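Local coordinates for beta-glucosidase (Chaetomella raphigera, PDB 6JXG), which probably hydrolyses terminal, non-reducing beta-D-glucosyl residues with release of beta-D-glucose, as a secreted family 3 glycoside hydrolase of cellulose degradation, at residues G365-S370 / T387-Y392; C369-C374 / G443-D448; A438-G443 / G452-L457. All coordinates share one frame; numbering follows the deposited sequence.

Interaction 1: G365-S370 / T387-Y392; sequences GINSCS and TADFPY
Asn367 does most of the work in joining these two pieces of loop, and it does so with its amide. From CB, the side chain sets out with CG anti to its own carbonyl carbon (chi1 -62°), which aims the flat group at the backbone of Phe390. Asn367 CG stops 3.5 Å from Phe390 N. Beyond it the two tips divide the labour. OD1 takes the N-H of Phe390 in the carbonyl plane, on a lone pair, with Asn367 OD1 2.8 Å from Phe390 N. ND2 gives a straighter bond (165°) to the carbonyl of the same residue, Asn367 ND2 to Phe390 O being 2.9 Å. Two bonds to one residue fix the amide's rotation; its plane lies 12° from that of the phenyl ring. Asn367 OD1 also lies at the ring edge, 3.4 Å from Phe390 CD2.

Beside it, Ile366 lays CD1 against Phe390 CB at 3.6 Å, adding an apolar patch. Asp389 turns its carboxylate to Gln67 and Arg372.

The type I beta turn from Gly365 to Ser368 carries Ile366 and Asn367 at its two central positions, and Gly365 O accepts from the amide and the hydroxyl of Ser368. The side-chain amide thus pairs with both N-H and C=O of Phe390, a two-bond cross-link within the long irregular connection between strand 351-355 and helix 396-406 of the family 3 C-terminal domain.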
loop_
_atom_site.group_PDB
_atom_site.type_symbol
_atom_site.label_atom_id
_atom_site.label_comp_id
_atom_site.label_asym_id
_atom_site.label_seq_id
_atom_site.Cartn_x
_atom_site.Cartn_y
_atom_site.Cartn_z
ATOM N N GLY A 365 8.585 -0.601 -25.762
ATOM C CA GLY A 365 8.959 0.496 -24.881
ATOM C C GLY A 365 8.326 0.373 -23.478
ATOM O O GLY A 365 7.139 -0.015 -23.356
ATOM N N ILE A 366 9.126 0.674 -22.442
ATOM C CA ILE A 366 8.717 0.379 -21.068
ATOM C C ILE A 366 7.554 1.292 -20.662
ATOM O O ILE A 366 6.786 0.917 -19.779
ATOM C CB ILE A 366 9.884 0.438 -20.031
ATOM C CG1 ILE A 366 10.525 1.834 -20.054
ATOM C CG2 ILE A 366 10.892 -0.686 -20.316
ATOM C CD1 ILE A 366 11.761 2.035 -19.229
ATOM N N ASN A 367 7.454 2.476 -21.321
ATOM C CA ASN A 367 6.344 3.415 -21.090
ATOM C C ASN A 367 5.373 3.520 -22.264
ATOM O O ASN A 367 4.640 4.497 -22.339
ATOM C CB ASN A 367 6.897 4.800 -20.762
ATOM C CG ASN A 367 7.724 4.806 -19.510
ATOM O OD1 ASN A 367 7.347 4.214 -18.488
ATOM N ND2 ASN A 367 8.892 5.489 -19.570
ATOM N N SER A 368 5.345 2.482 -23.120
ATOM C CA SER A 368 4.532 2.503 -24.287
ATOM C C SER A 368 3.083 2.245 -24.078
ATOM O O SER A 368 2.327 2.465 -24.990
ATOM C CB SER A 368 5.062 1.511 -25.356
ATOM O OG SER A 368 4.989 0.144 -24.946
ATOM N N CYS A 369 2.630 1.793 -22.907
ATOM C CA CYS A 369 1.176 1.598 -22.709
ATOM C C CYS A 369 0.742 2.671 -21.784
ATOM O O CYS A 369 1.308 2.803 -20.706
ATOM C CB CYS A 369 0.849 0.189 -22.089
ATOM S SG CYS A 369 1.573 -1.235 -23.007
ATOM N N SER A 370 -0.318 3.386 -22.149
ATOM C CA SER A 370 -0.828 4.497 -21.386
ATOM C C SER A 370 -1.181 4.031 -19.963
ATOM O O SER A 370 -1.853 2.996 -19.772
ATOM C CB SER A 370 -2.067 5.031 -22.093
ATOM O OG SER A 370 -2.649 6.058 -21.351
ATOM N N THR A 387 0.613 5.214 -10.914
ATOM C CA THR A 387 1.708 4.924 -11.815
ATOM C C THR A 387 2.646 6.081 -11.976
ATOM O O THR A 387 2.360 7.204 -11.550
ATOM C CB THR A 387 1.194 4.454 -13.198
ATOM O OG1 THR A 387 0.331 5.434 -13.814
ATOM C CG2 THR A 387 0.409 3.068 -12.990
ATOM N N ALA A 388 3.725 5.812 -12.710
ATOM C CA ALA A 388 4.774 6.778 -13.074
ATOM C C ALA A 388 5.420 6.237 -14.345
ATOM O O ALA A 388 5.266 5.063 -14.623
ATOM C CB ALA A 388 5.821 6.906 -12.019
ATOM N N ASP A 389 6.141 7.118 -15.039
ATOM C CA ASP A 389 6.911 6.743 -16.244
ATOM C C ASP A 389 8.242 6.247 -15.713
ATOM O O ASP A 389 8.796 6.869 -14.818
ATOM C CB ASP A 389 7.081 7.920 -17.162
ATOM C CG ASP A 389 5.825 8.206 -17.999
ATOM O OD1 ASP A 389 4.726 7.650 -17.745
ATOM O OD2 ASP A 389 5.991 8.994 -18.953
ATOM N N PHE A 390 8.672 5.056 -16.135
ATOM C CA PHE A 390 9.949 4.544 -15.726
ATOM C C PHE A 390 11.049 5.386 -16.358
ATOM O O PHE A 390 10.983 5.630 -17.573
ATOM C CB PHE A 390 10.166 3.121 -16.236
ATOM C CG PHE A 390 9.216 2.095 -15.663
ATOM C CD1 PHE A 390 9.476 1.536 -14.465
ATOM C CD2 PHE A 390 8.086 1.677 -16.379
ATOM C CE1 PHE A 390 8.661 0.539 -13.946
ATOM C CE2 PHE A 390 7.265 0.691 -15.886
ATOM C CZ PHE A 390 7.543 0.134 -14.656
ATOM N N PRO A 391 12.050 5.828 -15.561
ATOM C CA PRO A 391 13.238 6.441 -16.215
ATOM C C PRO A 391 14.100 5.377 -16.917
ATOM O O PRO A 391 14.866 5.702 -17.805
ATOM C CB PRO A 391 14.031 7.070 -15.056
ATOM C CG PRO A 391 13.571 6.329 -13.841
ATOM C CD PRO A 391 12.192 5.766 -14.106
ATOM N N TYR A 392 13.919 4.133 -16.528
ATOM C CA TYR A 392 14.583 2.940 -17.096
ATOM C C TYR A 392 13.893 1.799 -16.345
ATOM O O TYR A 392 13.176 2.048 -15.370
ATOM C CB TYR A 392 16.097 2.953 -16.816
ATOM C CG TYR A 392 16.485 2.966 -15.377
ATOM C CD1 TYR A 392 16.590 1.785 -14.639
ATOM C CD2 TYR A 392 16.720 4.164 -14.701
ATOM C CE1 TYR A 392 16.902 1.791 -13.297
ATOM C CE2 TYR A 392 17.065 4.173 -13.352
ATOM C CZ TYR A 392 17.119 2.969 -12.641
ATOM O OH TYR A 392 17.457 2.977 -11.270
#

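Interaction 2: C369-C374 / G443-D448; sequences CSDRGC and GYITVD
One hydrogen bond and a row of van der Waals touches join a disulfide-closed loop to one arm of a hairpin. The polar link is at the end where Tyr444 reaches over: its hydroxyl donates to Asp371, with Tyr444 OH 2.6 Å from Asp371 OD2. The phenol arrives from above the carboxylate plane, 64° out of it, and ring and carboxylate stand nearly perpendicular at 81°. The other oxygen, OD1, forms a salt bridge with Arg64, so the carboxylate is gripped by two partners and would probably be kept ionised.

The packing contacts follow along the chain. Ile445 sets CD1 3.7 Å from Asp371 CB, next to the hydrogen-bonded carboxylate. Further on, Val447 sets its two methyls against successive residues of the loop: its CG2 lies 3.4 Å from Gly373 O, while its CG1 meets Cys374 CA at 3.9 Å. A side chain on Gly373 would crowd Ile445, since a CB there would fall only 3.1 Å from Ile445 CG2.

Covalent and backbone bonds shape the loop itself. Cys369 SG and Cys374 SG are joined at 2.2 Å, and Gly373 centres an inverse gamma turn.

In the fold, the loop belongs to the connection between strand 351-355 and helix 396-406. It packs against Val447 of strand 446-447, which pairs antiparallel with 450-451, and against Tyr444 and Ile445 just before it; Trp383 touches Ile445 and Val447 too.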
loop_
_atom_site.group_PDB
_atom_site.type_symbol
_atom_site.label_atom_id
_atom_site.label_comp_id
_atom_site.label_asym_id
_atom_site.label_seq_id
_atom_site.Cartn_x
_atom_site.Cartn_y
_atom_site.Cartn_z
ATOM N N CYS A 369 2.630 1.793 -22.907
ATOM C CA CYS A 369 1.176 1.598 -22.709
ATOM C C CYS A 369 0.742 2.671 -21.784
ATOM O O CYS A 369 1.308 2.803 -20.706
ATOM C CB CYS A 369 0.849 0.189 -22.089
ATOM S SG CYS A 369 1.573 -1.235 -23.007
ATOM N N SER A 370 -0.318 3.386 -22.149
ATOM C CA SER A 370 -0.828 4.497 -21.386
ATOM C C SER A 370 -1.181 4.031 -19.963
ATOM O O SER A 370 -1.853 2.996 -19.772
ATOM C CB SER A 370 -2.067 5.031 -22.093
ATOM O OG SER A 370 -2.649 6.058 -21.351
ATOM N N ASP A 371 -0.717 4.758 -18.956
ATOM C CA ASP A 371 -0.986 4.400 -17.558
ATOM C C ASP A 371 -0.616 2.948 -17.212
ATOM O O ASP A 371 -1.154 2.381 -16.307
ATOM C CB ASP A 371 -2.449 4.676 -17.186
ATOM C CG ASP A 371 -2.834 6.148 -17.326
ATOM O OD1 ASP A 371 -1.959 7.010 -17.153
ATOM O OD2 ASP A 371 -4.034 6.421 -17.516
ATOM N N ARG A 372 0.370 2.398 -17.922
ATOM C CA ARG A 372 0.897 1.001 -17.758
ATOM C C ARG A 372 -0.213 -0.036 -17.988
ATOM O O ARG A 372 -0.160 -1.156 -17.437
ATOM C CB ARG A 372 1.565 0.777 -16.397
ATOM C CG ARG A 372 2.421 1.947 -15.917
ATOM C CD ARG A 372 3.724 2.008 -16.707
ATOM N NE ARG A 372 3.581 2.679 -18.006
ATOM C CZ ARG A 372 3.671 3.966 -18.227
ATOM N NH1 ARG A 372 3.522 4.407 -19.464
ATOM N NH2 ARG A 372 3.976 4.819 -17.271
ATOM N N GLY A 373 -1.151 0.311 -18.865
ATOM C CA GLY A 373 -2.319 -0.526 -19.174
ATOM C C GLY A 373 -2.033 -1.655 -20.138
ATOM O O GLY A 373 -2.742 -1.854 -21.127
ATOM N N CYS A 374 -1.056 -2.464 -19.819
ATOM C CA CYS A 374 -0.870 -3.742 -20.449
ATOM C C CYS A 374 0.018 -4.601 -19.538
ATOM O O CYS A 374 0.769 -4.056 -18.672
ATOM C CB CYS A 374 -0.165 -3.543 -21.829
ATOM S SG CYS A 374 1.566 -3.031 -21.774
ATOM N N GLY A 443 -10.032 0.679 -12.308
ATOM C CA GLY A 443 -11.162 0.325 -13.173
ATOM C C GLY A 443 -11.613 1.342 -14.225
ATOM O O GLY A 443 -12.797 1.431 -14.470
ATOM N N TYR A 444 -10.684 2.029 -14.892
ATOM C CA TYR A 444 -11.017 2.784 -16.101
ATOM C C TYR A 444 -10.311 2.237 -17.293
ATOM O O TYR A 444 -10.472 2.770 -18.359
ATOM C CB TYR A 444 -10.814 4.295 -15.966
ATOM C CG TYR A 444 -9.394 4.727 -15.825
ATOM C CD1 TYR A 444 -8.663 5.090 -16.920
ATOM C CD2 TYR A 444 -8.803 4.871 -14.549
ATOM C CE1 TYR A 444 -7.306 5.493 -16.821
ATOM C CE2 TYR A 444 -7.466 5.240 -14.434
ATOM C CZ TYR A 444 -6.730 5.535 -15.587
ATOM O OH TYR A 444 -5.424 5.916 -15.434
ATOM N N ILE A 445 -9.540 1.162 -17.134
ATOM C CA ILE A 445 -8.774 0.568 -18.185
ATOM C C ILE A 445 -9.080 -0.944 -18.185
ATOM O O ILE A 445 -9.103 -1.588 -17.130
ATOM C CB ILE A 445 -7.271 0.730 -17.861
ATOM C CG1 ILE A 445 -6.853 2.217 -17.879
ATOM C CG2 ILE A 445 -6.426 0.040 -18.917
ATOM C CD1 ILE A 445 -5.418 2.478 -17.477
ATOM N N THR A 446 -9.364 -1.488 -19.357
ATOM C CA THR A 446 -9.558 -2.951 -19.556
ATOM C C THR A 446 -8.319 -3.551 -20.211
ATOM O O THR A 446 -7.866 -3.083 -21.237
ATOM C CB THR A 446 -10.748 -3.145 -20.532
ATOM O OG1 THR A 446 -11.915 -2.651 -19.898
ATOM C CG2 THR A 446 -10.987 -4.631 -20.891
ATOM N N VAL A 447 -7.762 -4.577 -19.600
ATOM C CA VAL A 447 -6.662 -5.311 -20.158
ATOM C C VAL A 447 -7.017 -6.794 -20.130
ATOM O O VAL A 447 -7.473 -7.330 -19.113
ATOM C CB VAL A 447 -5.347 -5.042 -19.384
ATOM C CG1 VAL A 447 -4.195 -5.799 -20.033
ATOM C CG2 VAL A 447 -5.008 -3.545 -19.259
ATOM N N ASP A 448 -6.787 -7.497 -21.252
ATOM C CA ASP A 448 -7.182 -8.933 -21.363
ATOM C C ASP A 448 -8.586 -9.171 -20.868
ATOM O O ASP A 448 -8.880 -10.122 -20.138
ATOM C CB ASP A 448 -6.145 -9.875 -20.687
ATOM C CG ASP A 448 -4.873 -9.911 -21.436
ATOM O OD1 ASP A 448 -4.869 -9.270 -22.504
ATOM O OD2 ASP A 448 -3.839 -10.477 -21.004
#

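Interaction 3: A438-G443 / G452-L457; sequences ADSGEG and GDRNSL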
loop_
_atom_site.group_PDB
_atom_site.type_symbol
_atom_site.label_atom_id
_atom_site.label_comp_id
_atom_site.label_asym_id
_atom_site.label_seq_id
_atom_site.Cartn_x
_atom_site.Cartn_y
_atom_site.Cartn_z
ATOM N N ALA A 438 1.034 -11.771 -13.025
ATOM C CA ALA A 438 -0.367 -11.476 -12.973
ATOM C C ALA A 438 -0.542 -9.976 -12.711
ATOM O O ALA A 438 0.162 -9.434 -11.884
ATOM C CB ALA A 438 -1.097 -12.306 -11.924
ATOM N N ASP A 439 -1.468 -9.327 -13.426
ATOM C CA ASP A 439 -1.583 -7.895 -13.394
ATOM C C ASP A 439 -2.996 -7.455 -13.109
ATOM O O ASP A 439 -3.939 -8.227 -13.172
ATOM C CB ASP A 439 -1.050 -7.326 -14.751
ATOM C CG ASP A 439 -0.667 -5.879 -14.726
ATOM O OD1 ASP A 439 -0.613 -5.252 -13.624
ATOM O OD2 ASP A 439 -0.389 -5.359 -15.884
ATOM N N SER A 440 -3.136 -6.176 -12.776
ATOM C CA SER A 440 -4.455 -5.593 -12.560
ATOM C C SER A 440 -4.232 -4.088 -12.390
ATOM O O SER A 440 -3.106 -3.600 -12.336
ATOM C CB SER A 440 -5.153 -6.224 -11.319
ATOM O OG SER A 440 -4.588 -5.852 -10.057
ATOM N N GLY A 441 -5.324 -3.387 -12.224
ATOM C CA GLY A 441 -5.289 -1.944 -12.125
ATOM C C GLY A 441 -6.610 -1.296 -11.839
ATOM O O GLY A 441 -7.615 -1.946 -11.501
ATOM N N GLU A 442 -6.582 0.029 -11.925
ATOM C CA GLU A 442 -7.718 0.834 -11.693
ATOM C C GLU A 442 -8.817 0.606 -12.753
ATOM O O GLU A 442 -8.550 0.340 -13.926
ATOM C CB GLU A 442 -7.277 2.326 -11.655
ATOM C CG GLU A 442 -8.381 3.250 -11.211
ATOM C CD GLU A 442 -7.913 4.693 -10.993
ATOM O OE1 GLU A 442 -8.794 5.553 -10.755
ATOM O OE2 GLU A 442 -6.697 4.904 -10.879
ATOM N N GLY A 443 -10.032 0.679 -12.308
ATOM C CA GLY A 443 -11.162 0.325 -13.173
ATOM C C GLY A 443 -11.613 1.342 -14.225
ATOM O O GLY A 443 -12.797 1.431 -14.470
ATOM N N GLY A 452 -10.063 -3.362 -14.633
ATOM C CA GLY A 452 -9.445 -3.204 -13.311
ATOM C C GLY A 452 -9.218 -4.479 -12.514
ATOM O O GLY A 452 -8.097 -4.901 -12.313
ATOM N N ASP A 453 -10.305 -5.015 -11.962
ATOM C CA ASP A 453 -10.278 -6.245 -11.185
ATOM C C ASP A 453 -9.914 -7.453 -12.029
ATOM O O ASP A 453 -10.298 -7.528 -13.189
ATOM C CB ASP A 453 -11.681 -6.527 -10.592
ATOM C CG ASP A 453 -12.155 -5.485 -9.595
ATOM O OD1 ASP A 453 -11.309 -4.876 -8.866
ATOM O OD2 ASP A 453 -13.410 -5.313 -9.494
ATOM N N ARG A 454 -9.201 -8.401 -11.422
ATOM C CA ARG A 454 -8.872 -9.658 -12.001
ATOM C C ARG A 454 -10.058 -10.615 -11.995
ATOM O O ARG A 454 -10.861 -10.652 -11.065
ATOM C CB ARG A 454 -7.715 -10.362 -11.261
ATOM C CG ARG A 454 -6.425 -9.574 -11.302
ATOM C CD ARG A 454 -5.305 -10.314 -10.659
ATOM N NE ARG A 454 -5.279 -10.365 -9.228
ATOM C CZ ARG A 454 -4.658 -11.323 -8.541
ATOM N NH1 ARG A 454 -4.128 -12.404 -9.124
ATOM N NH2 ARG A 454 -4.594 -11.245 -7.239
ATOM N N ASN A 455 -10.144 -11.386 -13.052
ATOM C CA ASN A 455 -11.278 -12.261 -13.223
ATOM C C ASN A 455 -10.974 -13.651 -12.661
ATOM O O ASN A 455 -11.811 -14.533 -12.660
ATOM C CB ASN A 455 -11.789 -12.206 -14.658
ATOM C CG ASN A 455 -10.887 -12.886 -15.670
ATOM O OD1 ASN A 455 -11.113 -12.760 -16.909
ATOM N ND2 ASN A 455 -9.922 -13.621 -15.219
ATOM N N SER A 456 -9.765 -13.861 -12.139
ATOM C CA SER A 456 -9.372 -15.159 -11.575
ATOM C C SER A 456 -8.151 -14.894 -10.748
ATOM O O SER A 456 -7.645 -13.775 -10.770
ATOM C CB SER A 456 -8.993 -16.185 -12.625
ATOM O OG SER A 456 -7.756 -15.804 -13.207
ATOM N N LEU A 457 -7.688 -15.942 -10.068
ATOM C CA LEU A 457 -6.411 -15.969 -9.329
ATOM C C LEU A 457 -5.365 -16.903 -10.020
ATOM O O LEU A 457 -4.448 -17.489 -9.404
ATOM C CB LEU A 457 -6.657 -16.368 -7.878
ATOM C CG LEU A 457 -7.501 -15.392 -7.032
ATOM C CD1 LEU A 457 -7.640 -15.985 -5.648
ATOM C CD2 LEU A 457 -6.939 -13.966 -6.914
HETATM O O HOH W 1 -5.353 -7.712 -8.074
#
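These segments flank a beta hairpin, 446-447 with 450-451, inserted after strand 431-438 of the mixed sheet in the family 3 C-terminal domain. The tight part is mostly backbone and glycine. Gly441 N donates almost straight (173°) to Gly452 O at 3.2 Å, on a lone pair in the carbonyl plane. Gly452 has positive phi and no room for a side chain: a CB would sit 2.8 Å from Gly443 CA. Ser440 CB closes over the same carbonyl, 3.4 Å from Gly452 O.

Toward Arg454 the direct backbone bond gives way to a water-mediated link, although the aliphatic part still packs closely. The arginine runs past Ser440, its CG 3.6 Å from Ser440 CB, then bends at chi3 (-76°). Leu457 CD2 lies over one guanidinium face, near its rim, and the terminal nitrogens donate to carbonyls, NH2 to Pro118 and NH1 to Pro486. An alanine in place of Arg454 would probably leave the carbonyls of Pro118 and Pro486 and the water short of a partner and loosen the packing along Ser440.

Ser440 OG, with its strongest polar partner in Gly121 O, also receives a bond from the water. That same water lies 2.8 Å from Ser440 OG and accepts from Arg454 NE at 2.9 Å.

The three contacts lie in sequence, with interaction 2 in the middle: its centre is 12 Å from that of interaction 1 and 10 Å from that of interaction 3. Arg372 makes the first join, its NH2 lying 3.0 Å from Ala388 O and 3.0 Å from Asp389 OD1 in a salt bridge. The second is a probable backbone hydrogen bond at the base of the hairpin, Ile445 O to Gly452 N, 3.2 Å. Interactions 1 and 3 stay about 7 Å apart at their nearest atoms. The Asp389 side chain is about 9 Å from an N-acetylglucosamine of a glycan attached to the protein itself. Segments 438-443 and 452-457 bind Gly121, Glu163, Thr164 and Arg166 of the N-terminal domain, the interface where family 3 enzymes generally place their active site.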